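PDB 5M0T: alpha-ketoglutarate-dependent non-heme iron oxygenase EasH from Aspergillus japonicus, which probably uses iron(II), 2-oxoglutarate and dioxygen to oxidise an ergot alkaloid intermediate on the pathway to cycloclavine. Local coordinates for residues D21-F25 against G99-L104; F48-D53 against R222-P226; G260-V264 against L279-L285; A168-P173 against A188-A194; D111-S117 against C232-E238. One frame throughout, in Å; residues are numbered along the deposited sequence.

Contact 1: D21-F25 against G99-L104; sequences DEAIF and GLCKRL. With ZN (zinc ion), chain F.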
# COMPACT_ATOMS: atom_id res chain seq x y z
N ASP A 21 26.85 -5.83 -0.32
CA ASP A 21 25.50 -6.22 -0.71
C ASP A 21 25.41 -7.26 -1.82
O ASP A 21 24.52 -8.11 -1.78
CB ASP A 21 24.62 -4.99 -1.03
CG ASP A 21 25.24 -4.03 -2.04
OD1 ASP A 21 24.53 -3.62 -2.99
OD2 ASP A 21 26.42 -3.66 -1.82
N GLU A 22 26.35 -7.24 -2.78
CA GLU A 22 26.35 -8.22 -3.87
C GLU A 22 26.51 -9.65 -3.33
O GLU A 22 25.75 -10.55 -3.66
CB GLU A 22 27.46 -7.94 -4.89
CG GLU A 22 27.32 -6.63 -5.64
CD GLU A 22 28.02 -5.43 -4.98
OE1 GLU A 22 28.34 -5.44 -3.76
OE2 GLU A 22 28.28 -4.43 -5.68
N ALA A 23 27.51 -9.85 -2.48
CA ALA A 23 27.79 -11.15 -1.90
C ALA A 23 26.66 -11.61 -0.99
O ALA A 23 26.28 -12.76 -1.01
CB ALA A 23 29.10 -11.11 -1.14
N ILE A 24 26.10 -10.69 -0.21
CA ILE A 24 24.98 -11.01 0.68
C ILE A 24 23.71 -11.32 -0.12
O ILE A 24 22.97 -12.27 0.21
CB ILE A 24 24.74 -9.87 1.70
CG1 ILE A 24 25.96 -9.78 2.63
CG2 ILE A 24 23.47 -10.11 2.52
CD1 ILE A 24 26.04 -8.54 3.48
N PHE A 25 23.47 -10.53 -1.17
CA PHE A 25 22.32 -10.76 -2.02
C PHE A 25 22.34 -12.11 -2.71
O PHE A 25 21.28 -12.72 -2.90
CB PHE A 25 22.12 -9.66 -3.06
CG PHE A 25 20.81 -9.78 -3.80
CD1 PHE A 25 19.60 -9.59 -3.12
CD2 PHE A 25 20.77 -10.12 -5.15
CE1 PHE A 25 18.39 -9.72 -3.77
CE2 PHE A 25 19.57 -10.25 -5.81
CZ PHE A 25 18.37 -10.05 -5.12
N GLY A 99 21.20 -1.03 -0.31
CA GLY A 99 21.75 -1.83 -1.42
C GLY A 99 20.99 -3.12 -1.64
O GLY A 99 20.69 -3.48 -2.77
N LEU A 100 20.66 -3.81 -0.55
CA LEU A 100 19.92 -5.07 -0.60
C LEU A 100 18.47 -4.87 -1.04
O LEU A 100 17.96 -5.66 -1.84
CB LEU A 100 19.97 -5.78 0.75
CG LEU A 100 21.34 -6.32 1.15
CD1 LEU A 100 21.44 -6.57 2.65
CD2 LEU A 100 21.66 -7.59 0.39
N CYS A 101 17.82 -3.82 -0.53
CA CYS A 101 16.45 -3.50 -0.95
C CYS A 101 16.37 -3.14 -2.44
O CYS A 101 15.44 -3.57 -3.12
CB CYS A 101 15.87 -2.39 -0.08
SG CYS A 101 15.58 -2.87 1.65
N LYS A 102 17.33 -2.35 -2.93
CA LYS A 102 17.37 -2.00 -4.35
C LYS A 102 17.46 -3.24 -5.23
O LYS A 102 16.81 -3.32 -6.26
CB LYS A 102 18.53 -1.06 -4.68
CG LYS A 102 18.28 0.38 -4.28
CD LYS A 102 19.46 1.26 -4.65
CE LYS A 102 19.44 2.57 -3.88
NZ LYS A 102 20.81 3.15 -3.88
N ARG A 103 18.27 -4.22 -4.81
CA ARG A 103 18.41 -5.46 -5.56
C ARG A 103 17.18 -6.36 -5.47
O ARG A 103 16.81 -6.96 -6.46
CB ARG A 103 19.64 -6.23 -5.09
CG ARG A 103 20.92 -5.68 -5.66
CD ARG A 103 22.13 -6.38 -5.08
NE ARG A 103 23.24 -5.44 -4.95
CZ ARG A 103 23.95 -4.98 -5.97
NH1 ARG A 103 23.74 -5.39 -7.23
NH2 ARG A 103 24.92 -4.10 -5.72
N LEU A 104 16.58 -6.49 -4.30
CA LEU A 104 15.40 -7.34 -4.15
C LEU A 104 14.18 -6.75 -4.87
O LEU A 104 13.51 -7.45 -5.64
CB LEU A 104 15.07 -7.60 -2.68
CG LEU A 104 14.06 -8.74 -2.44
CD1 LEU A 104 14.66 -10.10 -2.78
CD2 LEU A 104 13.58 -8.70 -0.99
ZN ZN F . 29.11 -3.58 -4.05
O HOH W 1 27.88 -2.19 -3.29
O HOH W 2 30.67 -4.04 -5.19

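Contact 2: F48-D53 against R222-P226; sequences FNGEID and RRGFP. With AKG (2-oxoglutaric acid), chain D.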
# COMPACT_ATOMS: atom_id res chain seq x y z
N PHE A 48 20.78 1.77 20.95
CA PHE A 48 19.41 1.43 20.57
C PHE A 48 18.63 0.86 21.76
O PHE A 48 17.53 1.32 22.05
CB PHE A 48 19.38 0.44 19.39
CG PHE A 48 18.00 0.18 18.85
CD1 PHE A 48 17.27 1.20 18.26
CD2 PHE A 48 17.43 -1.09 18.94
CE1 PHE A 48 16.00 0.97 17.77
CE2 PHE A 48 16.16 -1.33 18.44
CZ PHE A 48 15.45 -0.30 17.85
N ASN A 49 19.22 -0.11 22.46
CA ASN A 49 18.63 -0.65 23.70
C ASN A 49 18.32 0.44 24.73
O ASN A 49 17.23 0.44 25.30
CB ASN A 49 19.52 -1.73 24.32
CG ASN A 49 19.38 -3.08 23.62
OD1 ASN A 49 18.33 -3.41 23.08
ND2 ASN A 49 20.46 -3.86 23.62
N GLY A 50 19.26 1.37 24.95
CA GLY A 50 19.04 2.51 25.83
C GLY A 50 17.79 3.31 25.49
O GLY A 50 16.99 3.61 26.37
N GLU A 51 17.63 3.63 24.20
CA GLU A 51 16.44 4.35 23.69
C GLU A 51 15.13 3.55 23.84
O GLU A 51 14.09 4.11 24.16
CB GLU A 51 16.63 4.73 22.20
CG GLU A 51 17.70 5.79 21.94
CD GLU A 51 17.63 6.43 20.55
OE1 GLU A 51 17.68 5.70 19.52
OE2 GLU A 51 17.52 7.68 20.48
N ILE A 52 15.21 2.24 23.59
CA ILE A 52 14.03 1.36 23.57
C ILE A 52 13.47 1.00 24.96
O ILE A 52 12.25 0.98 25.14
CB ILE A 52 14.33 0.06 22.77
CG1 ILE A 52 14.45 0.40 21.28
CG2 ILE A 52 13.29 -1.03 22.99
CD1 ILE A 52 13.24 1.08 20.66
N ASP A 53 14.36 0.72 25.91
CA ASP A 53 13.98 0.15 27.22
C ASP A 53 12.66 0.70 27.82
O ASP A 53 11.71 -0.07 28.01
CB ASP A 53 15.14 0.26 28.24
CG ASP A 53 16.29 -0.73 27.94
OD1 ASP A 53 17.38 -0.54 28.53
OD2 ASP A 53 16.14 -1.67 27.12
N ARG A 222 15.22 -12.86 25.73
CA ARG A 222 15.83 -12.88 24.39
C ARG A 222 15.20 -11.76 23.56
O ARG A 222 14.01 -11.81 23.28
CB ARG A 222 15.66 -14.28 23.78
CG ARG A 222 15.95 -14.47 22.29
CD ARG A 222 14.83 -13.89 21.45
NE ARG A 222 14.55 -14.60 20.23
CZ ARG A 222 13.64 -14.22 19.34
NH1 ARG A 222 12.91 -13.10 19.49
NH2 ARG A 222 13.48 -14.95 18.25
N ARG A 223 15.98 -10.74 23.21
CA ARG A 223 15.45 -9.55 22.54
C ARG A 223 15.88 -9.53 21.07
O ARG A 223 17.07 -9.46 20.78
CB ARG A 223 15.92 -8.28 23.23
CG ARG A 223 15.40 -7.01 22.56
CD ARG A 223 15.22 -5.80 23.48
NE ARG A 223 16.15 -5.69 24.59
CZ ARG A 223 16.26 -4.61 25.37
NH1 ARG A 223 15.51 -3.52 25.17
NH2 ARG A 223 17.14 -4.61 26.36
N GLY A 224 14.91 -9.60 20.17
CA GLY A 224 15.15 -9.49 18.73
C GLY A 224 14.60 -8.19 18.18
O GLY A 224 13.80 -7.52 18.84
N PHE A 225 15.03 -7.84 16.97
CA PHE A 225 14.68 -6.56 16.34
C PHE A 225 14.37 -6.77 14.87
O PHE A 225 15.24 -6.59 14.02
CB PHE A 225 15.85 -5.60 16.57
CG PHE A 225 15.75 -4.28 15.86
CD1 PHE A 225 14.54 -3.67 15.60
CD2 PHE A 225 16.91 -3.62 15.48
CE1 PHE A 225 14.48 -2.45 14.96
CE2 PHE A 225 16.86 -2.41 14.84
CZ PHE A 225 15.65 -1.82 14.57
N PRO A 226 13.14 -7.22 14.55
CA PRO A 226 12.73 -7.32 13.15
C PRO A 226 12.53 -5.96 12.53
O PRO A 226 11.89 -5.10 13.11
CB PRO A 226 11.38 -8.05 13.22
CG PRO A 226 10.91 -7.85 14.62
CD PRO A 226 12.18 -7.93 15.42
C1 AKG D . 7.16 -12.56 13.10
O1 AKG D . 6.67 -12.46 11.97
O2 AKG D . 6.59 -12.12 14.19
C2 AKG D . 8.53 -13.21 13.36
O5 AKG D . 8.95 -14.00 12.54
C3 AKG D . 9.33 -12.85 14.58
C4 AKG D . 10.58 -13.71 14.73
C5 AKG D . 11.40 -13.41 15.96
O3 AKG D . 11.07 -12.33 16.63
O4 AKG D . 12.31 -14.14 16.29

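Contact 3: G260-V264 against L279-L285; sequences GWRTV and LATGIDL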
# COMPACT_ATOMS: atom_id res chain seq x y z
N GLY A 260 7.17 6.76 4.99
CA GLY A 260 5.87 7.06 4.39
C GLY A 260 5.49 8.52 4.29
O GLY A 260 4.30 8.84 4.29
N TRP A 261 6.47 9.42 4.18
CA TRP A 261 6.20 10.85 3.97
C TRP A 261 6.71 11.42 2.63
O TRP A 261 6.69 12.65 2.44
CB TRP A 261 6.73 11.65 5.15
CG TRP A 261 5.80 11.66 6.31
CD1 TRP A 261 5.58 10.64 7.19
CD2 TRP A 261 4.94 12.73 6.70
NE1 TRP A 261 4.65 11.02 8.12
CE2 TRP A 261 4.23 12.29 7.84
CE3 TRP A 261 4.71 14.01 6.21
CZ2 TRP A 261 3.30 13.09 8.50
CZ3 TRP A 261 3.77 14.82 6.87
CH2 TRP A 261 3.08 14.34 8.01
N ARG A 262 7.14 10.56 1.70
CA ARG A 262 7.47 11.02 0.34
C ARG A 262 6.88 10.10 -0.71
O ARG A 262 6.47 8.97 -0.43
CB ARG A 262 8.99 11.13 0.13
CG ARG A 262 9.59 12.43 0.64
CD ARG A 262 11.09 12.36 0.83
NE ARG A 262 11.60 13.54 1.52
CZ ARG A 262 11.86 14.72 0.94
NH1 ARG A 262 11.67 14.94 -0.36
NH2 ARG A 262 12.30 15.71 1.70
N THR A 263 6.87 10.62 -1.93
CA THR A 263 6.36 9.90 -3.08
C THR A 263 7.33 8.78 -3.44
O THR A 263 8.55 8.94 -3.34
CB THR A 263 6.14 10.88 -4.24
OG1 THR A 263 5.06 11.77 -3.91
CG2 THR A 263 5.86 10.17 -5.59
N VAL A 264 6.77 7.64 -3.83
CA VAL A 264 7.52 6.43 -4.17
C VAL A 264 7.10 6.04 -5.58
O VAL A 264 5.96 6.27 -5.97
CB VAL A 264 7.29 5.28 -3.17
CG1 VAL A 264 7.99 5.56 -1.86
CG2 VAL A 264 5.80 5.01 -2.93
N LEU A 279 4.93 14.62 -3.32
CA LEU A 279 4.31 14.87 -2.00
C LEU A 279 5.05 15.93 -1.21
O LEU A 279 4.44 16.88 -0.69
CB LEU A 279 4.24 13.57 -1.18
CG LEU A 279 3.73 13.66 0.27
CD1 LEU A 279 2.35 14.31 0.35
CD2 LEU A 279 3.73 12.26 0.91
N ALA A 280 6.36 15.76 -1.11
CA ALA A 280 7.23 16.67 -0.36
C ALA A 280 7.16 18.12 -0.86
O ALA A 280 7.18 19.05 -0.05
CB ALA A 280 8.66 16.17 -0.39
N THR A 281 7.09 18.30 -2.18
CA THR A 281 6.93 19.63 -2.79
C THR A 281 5.57 20.22 -2.43
O THR A 281 5.48 21.40 -2.06
CB THR A 281 7.01 19.57 -4.35
OG1 THR A 281 8.16 18.83 -4.76
CG2 THR A 281 7.07 20.96 -4.95
N GLY A 282 4.53 19.41 -2.55
CA GLY A 282 3.15 19.87 -2.39
C GLY A 282 2.82 20.34 -0.99
O GLY A 282 2.07 21.30 -0.84
N ILE A 283 3.37 19.66 0.01
CA ILE A 283 3.16 20.01 1.43
C ILE A 283 4.28 20.87 2.02
O ILE A 283 4.22 21.21 3.19
CB ILE A 283 2.90 18.76 2.32
CG1 ILE A 283 4.17 17.90 2.50
CG2 ILE A 283 1.76 17.94 1.75
CD1 ILE A 283 3.96 16.63 3.30
N ASP A 284 5.30 21.20 1.21
CA ASP A 284 6.44 22.06 1.60
C ASP A 284 7.32 21.40 2.67
O ASP A 284 7.80 22.07 3.58
CB ASP A 284 5.95 23.45 2.04
N LEU A 285 7.54 20.09 2.54
CA LEU A 285 8.19 19.28 3.57
C LEU A 285 9.67 19.62 3.72
O LEU A 285 10.42 19.58 2.75
CB LEU A 285 8.03 17.79 3.26
CG LEU A 285 8.52 16.79 4.32
CD1 LEU A 285 7.65 16.84 5.56
CD2 LEU A 285 8.54 15.37 3.75
O HOH W 3 8.00 13.46 -2.39

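Contact 4: A168-P173 against A188-A194; sequences ATRVLP and ADTAIPA. With AKG (2-oxoglutaric acid), chain D.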
# COMPACT_ATOMS: atom_id res chain seq x y z
N ALA A 168 16.37 -18.37 19.70
CA ALA A 168 16.86 -17.83 18.42
C ALA A 168 15.93 -18.21 17.27
O ALA A 168 15.47 -19.34 17.19
CB ALA A 168 18.28 -18.31 18.13
N THR A 169 15.66 -17.22 16.42
CA THR A 169 14.77 -17.34 15.28
C THR A 169 15.14 -18.54 14.45
O THR A 169 16.31 -18.73 14.16
CB THR A 169 14.84 -16.07 14.40
OG1 THR A 169 14.66 -14.93 15.23
CG2 THR A 169 13.76 -16.07 13.34
N ARG A 170 14.15 -19.36 14.10
CA ARG A 170 14.38 -20.60 13.36
C ARG A 170 14.02 -20.40 11.91
O ARG A 170 13.07 -19.73 11.62
CB ARG A 170 13.60 -21.74 14.00
CG ARG A 170 14.00 -21.94 15.46
CD ARG A 170 13.60 -23.29 16.02
NE ARG A 170 14.64 -23.75 16.96
CZ ARG A 170 15.33 -24.89 16.89
NH1 ARG A 170 15.13 -25.78 15.93
NH2 ARG A 170 16.25 -25.15 17.82
N VAL A 171 14.81 -20.96 10.99
CA VAL A 171 14.65 -20.69 9.56
C VAL A 171 14.88 -21.96 8.77
O VAL A 171 15.64 -22.81 9.20
CB VAL A 171 15.61 -19.58 9.05
CG1 VAL A 171 15.41 -18.27 9.82
CG2 VAL A 171 17.07 -20.02 9.13
N LEU A 172 14.21 -22.10 7.64
CA LEU A 172 14.43 -23.21 6.72
C LEU A 172 15.02 -22.64 5.43
O LEU A 172 14.29 -22.15 4.57
CB LEU A 172 13.12 -23.95 6.44
CG LEU A 172 12.62 -24.88 7.55
CD1 LEU A 172 11.25 -25.44 7.22
CD2 LEU A 172 13.59 -26.03 7.80
N PRO A 173 16.36 -22.69 5.29
CA PRO A 173 17.02 -22.29 4.05
C PRO A 173 16.49 -23.10 2.87
O PRO A 173 16.34 -24.32 2.99
CB PRO A 173 18.49 -22.62 4.31
CG PRO A 173 18.64 -22.56 5.77
CD PRO A 173 17.35 -23.04 6.33
N ALA A 188 8.58 -26.51 14.02
CA ALA A 188 9.60 -25.48 14.23
C ALA A 188 10.93 -26.07 14.68
O ALA A 188 11.99 -25.55 14.32
CB ALA A 188 9.12 -24.44 15.22
N ASP A 189 10.89 -27.17 15.43
CA ASP A 189 12.13 -27.81 15.91
C ASP A 189 12.95 -28.55 14.84
O ASP A 189 14.06 -28.98 15.13
CB ASP A 189 11.89 -28.66 17.18
CG ASP A 189 10.93 -29.84 16.96
OD1 ASP A 189 10.91 -30.48 15.88
OD2 ASP A 189 10.20 -30.15 17.93
N THR A 190 12.41 -28.72 13.63
CA THR A 190 13.22 -29.21 12.50
C THR A 190 14.02 -28.08 11.83
O THR A 190 14.91 -28.36 11.03
CB THR A 190 12.37 -29.89 11.40
OG1 THR A 190 11.56 -28.91 10.74
CG2 THR A 190 11.49 -31.01 11.97
N ALA A 191 13.67 -26.82 12.11
CA ALA A 191 14.33 -25.67 11.49
C ALA A 191 15.61 -25.27 12.23
O ALA A 191 15.85 -25.69 13.35
CB ALA A 191 13.37 -24.48 11.39
N ILE A 192 16.43 -24.46 11.57
CA ILE A 192 17.77 -24.12 12.06
C ILE A 192 17.69 -22.81 12.85
O ILE A 192 17.23 -21.80 12.33
CB ILE A 192 18.77 -23.95 10.90
CG1 ILE A 192 18.84 -25.23 10.06
CG2 ILE A 192 20.16 -23.59 11.45
CD1 ILE A 192 19.48 -25.06 8.70
N PRO A 193 18.13 -22.81 14.11
CA PRO A 193 18.12 -21.55 14.85
C PRO A 193 19.27 -20.63 14.40
O PRO A 193 20.37 -21.11 14.12
CB PRO A 193 18.29 -21.99 16.30
CG PRO A 193 19.03 -23.28 16.23
CD PRO A 193 18.66 -23.92 14.92
N ALA A 194 19.00 -19.33 14.30
CA ALA A 194 20.03 -18.37 13.88
C ALA A 194 20.82 -17.95 15.12
O ALA A 194 20.52 -16.96 15.79
CB ALA A 194 19.41 -17.17 13.18
C1 AKG D . 7.16 -12.56 13.10
O1 AKG D . 6.67 -12.46 11.97
O2 AKG D . 6.59 -12.12 14.19
C2 AKG D . 8.53 -13.21 13.36
O5 AKG D . 8.95 -14.00 12.54
C3 AKG D . 9.33 -12.85 14.58
C4 AKG D . 10.58 -13.71 14.73
C5 AKG D . 11.40 -13.41 15.96
O3 AKG D . 11.07 -12.33 16.63
O4 AKG D . 12.31 -14.14 16.29

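Contact 5: D111-S117 against C232-E238; sequences DYWLTTS and CQFTPVE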
# COMPACT_ATOMS: atom_id res chain seq x y z
N ASP A 111 10.60 1.11 -6.26
CA ASP A 111 10.87 1.58 -4.89
C ASP A 111 10.30 0.66 -3.79
O ASP A 111 9.52 -0.26 -4.04
CB ASP A 111 10.36 3.02 -4.71
CG ASP A 111 11.21 4.06 -5.43
OD1 ASP A 111 12.28 3.73 -5.98
OD2 ASP A 111 10.79 5.23 -5.44
N TYR A 112 10.73 0.95 -2.56
CA TYR A 112 10.42 0.19 -1.38
C TYR A 112 10.33 1.16 -0.21
O TYR A 112 10.74 2.32 -0.32
CB TYR A 112 11.53 -0.84 -1.09
CG TYR A 112 12.90 -0.20 -1.08
CD1 TYR A 112 13.60 0.01 -2.27
CD2 TYR A 112 13.47 0.25 0.11
CE1 TYR A 112 14.83 0.63 -2.27
CE2 TYR A 112 14.71 0.86 0.11
CZ TYR A 112 15.39 1.05 -1.09
OH TYR A 112 16.63 1.67 -1.12
N TRP A 113 9.79 0.67 0.90
CA TRP A 113 9.71 1.45 2.14
C TRP A 113 9.43 0.54 3.35
O TRP A 113 9.25 -0.67 3.19
CB TRP A 113 8.67 2.58 2.02
CG TRP A 113 7.26 2.18 1.65
CD1 TRP A 113 6.72 0.91 1.55
CD2 TRP A 113 6.18 3.09 1.40
NE1 TRP A 113 5.39 0.99 1.20
CE2 TRP A 113 5.04 2.31 1.11
CE3 TRP A 113 6.07 4.48 1.40
CZ2 TRP A 113 3.80 2.89 0.81
CZ3 TRP A 113 4.84 5.05 1.09
CH2 TRP A 113 3.72 4.25 0.79
N LEU A 114 9.42 1.11 4.54
CA LEU A 114 9.21 0.35 5.77
C LEU A 114 7.75 -0.08 5.87
O LEU A 114 6.86 0.73 5.67
CB LEU A 114 9.59 1.20 6.98
CG LEU A 114 9.49 0.55 8.36
CD1 LEU A 114 10.58 -0.49 8.56
CD2 LEU A 114 9.55 1.62 9.45
N THR A 115 7.52 -1.35 6.15
CA THR A 115 6.16 -1.82 6.45
C THR A 115 5.97 -1.94 7.98
O THR A 115 4.97 -1.45 8.52
CB THR A 115 5.75 -3.09 5.68
OG1 THR A 115 4.42 -3.45 6.05
CG2 THR A 115 6.66 -4.27 5.94
N THR A 116 6.94 -2.53 8.67
CA THR A 116 6.87 -2.67 10.12
C THR A 116 8.25 -2.91 10.71
O THR A 116 9.10 -3.52 10.09
CB THR A 116 5.88 -3.80 10.58
OG1 THR A 116 5.89 -3.94 12.01
CG2 THR A 116 6.22 -5.15 9.95
N SER A 117 8.45 -2.43 11.92
CA SER A 117 9.63 -2.76 12.69
C SER A 117 9.23 -2.84 14.15
O SER A 117 8.42 -2.03 14.62
CB SER A 117 10.72 -1.69 12.51
OG SER A 117 11.96 -2.18 12.99
N CYS A 232 6.98 -0.93 -2.55
CA CYS A 232 6.16 0.27 -2.34
C CYS A 232 4.69 0.16 -2.81
O CYS A 232 3.84 0.92 -2.33
CB CYS A 232 6.80 1.50 -2.96
SG CYS A 232 6.83 1.48 -4.77
N GLN A 233 4.41 -0.76 -3.73
CA GLN A 233 3.03 -1.00 -4.20
C GLN A 233 2.10 -1.57 -3.10
O GLN A 233 0.88 -1.48 -3.24
CB GLN A 233 3.00 -1.92 -5.42
CG GLN A 233 3.29 -3.39 -5.11
CD GLN A 233 3.52 -4.22 -6.37
OE1 GLN A 233 2.73 -4.19 -7.31
NE2 GLN A 233 4.61 -4.99 -6.39
N PHE A 234 2.67 -2.15 -2.04
CA PHE A 234 1.89 -2.70 -0.92
C PHE A 234 1.84 -1.77 0.29
O PHE A 234 2.86 -1.22 0.75
CB PHE A 234 2.42 -4.07 -0.48
CG PHE A 234 2.41 -5.09 -1.57
CD1 PHE A 234 1.22 -5.52 -2.11
CD2 PHE A 234 3.62 -5.58 -2.10
CE1 PHE A 234 1.21 -6.46 -3.14
CE2 PHE A 234 3.61 -6.51 -3.14
CZ PHE A 234 2.40 -6.96 -3.65
N THR A 235 0.62 -1.61 0.82
CA THR A 235 0.35 -0.78 1.97
C THR A 235 1.19 -1.23 3.18
O THR A 235 1.26 -2.42 3.48
CB THR A 235 -1.15 -0.84 2.34
OG1 THR A 235 -1.95 -0.48 1.19
CG2 THR A 235 -1.48 0.11 3.48
N PRO A 236 1.86 -0.29 3.85
CA PRO A 236 2.57 -0.61 5.08
C PRO A 236 1.67 -1.10 6.24
O PRO A 236 0.54 -0.63 6.40
CB PRO A 236 3.22 0.72 5.47
CG PRO A 236 3.38 1.45 4.19
CD PRO A 236 2.17 1.08 3.39
N VAL A 237 2.19 -2.02 7.04
CA VAL A 237 1.51 -2.43 8.26
C VAL A 237 1.42 -1.27 9.27
O VAL A 237 0.40 -1.12 9.96
CB VAL A 237 2.19 -3.67 8.88
CG1 VAL A 237 1.65 -3.96 10.28
CG2 VAL A 237 1.98 -4.88 7.98
N GLU A 238 2.48 -0.45 9.35
CA GLU A 238 2.52 0.71 10.24
C GLU A 238 2.20 2.00 9.52
O GLU A 238 2.84 2.32 8.52
CB GLU A 238 3.90 0.82 10.87
CG GLU A 238 4.19 -0.31 11.85
CD GLU A 238 5.61 -0.29 12.37
OE1 GLU A 238 6.35 0.70 12.11
OE2 GLU A 238 6.00 -1.28 13.03
O HOH W 4 8.53 0.58 13.48

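Contact 1: D21-F25 against G99-L104
Two helices, 21-31 and 95-105, cross at -54° with local axes 9.6 Å apart, and F25, R103 and D21 fill the gap. F25, in the t rotamer, lays its ring along the other helix: R103 CB stands 3.7 Å from the ring centroid and only 4° off the normal, a CH-pi contact, while F25 CE1 lies 3.9 Å from L104 CD1. L100, m at chi1 and t at chi2, reaches over with CD2, 3.8 Å from I24 CG2 and 4.0 Å from F25 CB. R103 extends past F25 and bends at its end, so that NE and NH2 both donate to D21 OD1, at 3.0 and 2.8 Å. D21 adopts the p rotamer; its OD2 accepts a 2.5 Å hydrogen bond from water 1, a ligand of the zinc that E22 chelates through OE1 and OE2, both at 2.0 Å. One carboxylate thus divides its oxygens between an inter-helix salt bridge and the metal's water shell, coupling the surface zinc to an otherwise largely apolar helix junction.

Contact 2: F48-D53 against R222-P226
F48 opens the contact on helix 42-52. Its t rotamer sends the ring to that of F225, forming a face-to-face stack with centroids 4.4 Å apart, planes inclined by 28°, and F48 CZ 3.6 Å from F225 CZ. The short helix and strand axes lie 12.0 Å apart at 97°, a gap spanned by long side chains. N49 follows with OD1 over one face of the R223 guanidinium, 3.3 Å from R223 CZ; the angle to NE is too poor for a hydrogen bond, so this is a polar contact on the flat face of the cation. E51 takes no part, its carboxylate bonded instead to S84, K85 and L86. I52 returns to the strand, its CG2 4.0 Å from R223 NH1, near the guanidinium plane. D53, just past the helix, closes the series with a salt bridge: OD2 accepts from R223 NH1 at 2.8 Å and from NH2 at 3.2 Å. R223 also pairs through NE with E121 on the adjacent strand. Next to it in sequence, R222 points to the pocket, where NH2 gives a very short 2.4 Å hydrogen bond to AKG O4 and NH1 a weak 3.5 Å one to O3. An arginine from a core strand holding the C5 carboxylate of 2-oxoglutarate is consistent with the double-stranded beta-helix (cupin) fold of PhyH-family oxygenases.

Contact 3: G260-V264 against L279-L285
A Schellman motif ends the short helix 279-282, with D284 at positive phi (66°) and L285 N bonded back to A280 O at 2.8 Å; the helix packs on the loop between helix 253-258 and strand 264-266. Among apolar contacts, I283 CD1 meets the indole edge, 4.0 Å from W261 CE3, and L285 CD1 lies 4.1 Å from the same atom. L279 CD2 makes a van der Waals contact with the backbone, 3.4 Å from W261 O. V241 of the second subunit also packs on W261 and L279, so this junction borders the dimer interface. The R262 guanidinium takes A280 CB and L285 CD2 over one face, with R262 NH1 3.3 Å from A280 CB; its NH2 is hydrogen-bonded to Q256. Polar links gather at T263, whose OG1 also bonds W272 O. Water 3 accepts from T263 N and A280 N, 3.1 Å each, and L279 N donates directly to T263 OG1 at 2.9 Å with an N-H...O angle of 140°.

Contact 4: A168-P173 against A188-A194
This is an antiparallel beta pairing at the edge of the small three-stranded sheet 192-193, 170-171, 210-211, close to the 2-oxoglutarate pocket of the cupin-type core. R170 opposes P193, a non-hydrogen-bonded pair with CA atoms 4.1 Å apart, and V171 opposes I192, a hydrogen-bonded pair at 5.3 Å. V171 N donates to I192 O at 2.9 Å and I192 N to V171 O at 3.0 Å; A194 N to T169 O, 2.8 Å, is the next bond. P193, in the non-hydrogen-bonded pair, needs no amide hydrogen. R170 CA and P193 CA add close CA-H...O contacts to I192 O (3.3 Å) and T169 O (3.4 Å). R170 folds along segment 188-194, its guanidinium face over P193 CG, 3.7 Å from NH2. Apolar contacts pair L172 CD2 with A191 CB (3.9 Å) and P173 CD with I192 CD1 (3.8 Å). T169, whose carbonyl stays in the ladder, turns its side chain to the cosubstrate: OG1 donates to AKG O4 at 2.7 Å.

Contact 5: D111-S117 against C232-E238
A classic beta bulge, in which T115 and T116 both face I228, interrupts strand 112-122 of the main sheet, and the irregular 232-238 loop runs alongside. At one end C232 N donates to D111 O at 3.0 Å. W113 lays its indole against the loop: C232 CA sits over the five-membered ring, 4.1 Å from its centroid, W113 CZ2 lies 3.5 Å from P236 CD, and NE1 makes a weak 3.4 Å bond to F234 O. The bulge brings T115 to the loop twice, its OG1 accepting from V237 N and its O from E238 N, each at 2.8 Å. E238 OE2 takes T116 OG1 and S117 N, both at 2.9 Å, while water 4 links E238 OE1 (2.6 Å) to S117 O (2.9 Å). C232 O accepts from T235 OG1 of the second subunit, and T235 OG1 bonds C232 O there. T115, T116 and S117 thus find partners in two loop amides and the E238 carboxylate within a buried contact that also meets the second subunit.

Contacts 2 and 5 share the main sheet: strands 222-231 and 112-122 are neighbours, P226 O lies 2.9 Å from S117 OG, and the centres are about 21 Å apart. Contact 4 falls between the two segments of contact 2 in sequence, with R222 NH2 3.2 Å from T169 OG1; both bind 2-oxoglutarate. Helix 95-105 of contact 1 precedes strand 112-122, and C101 CB of the helix lies 3.5 Å from Y112 CE2 of the strand. Contact 3 comes last along the chain, its centre about 16 Å from that of contact 5. Contact 2 thus joins contact 5 through the sheet and contact 4 through the cosubstrate; contact 3 packs on contact 5, its centre about 40 Å from that of contact 4.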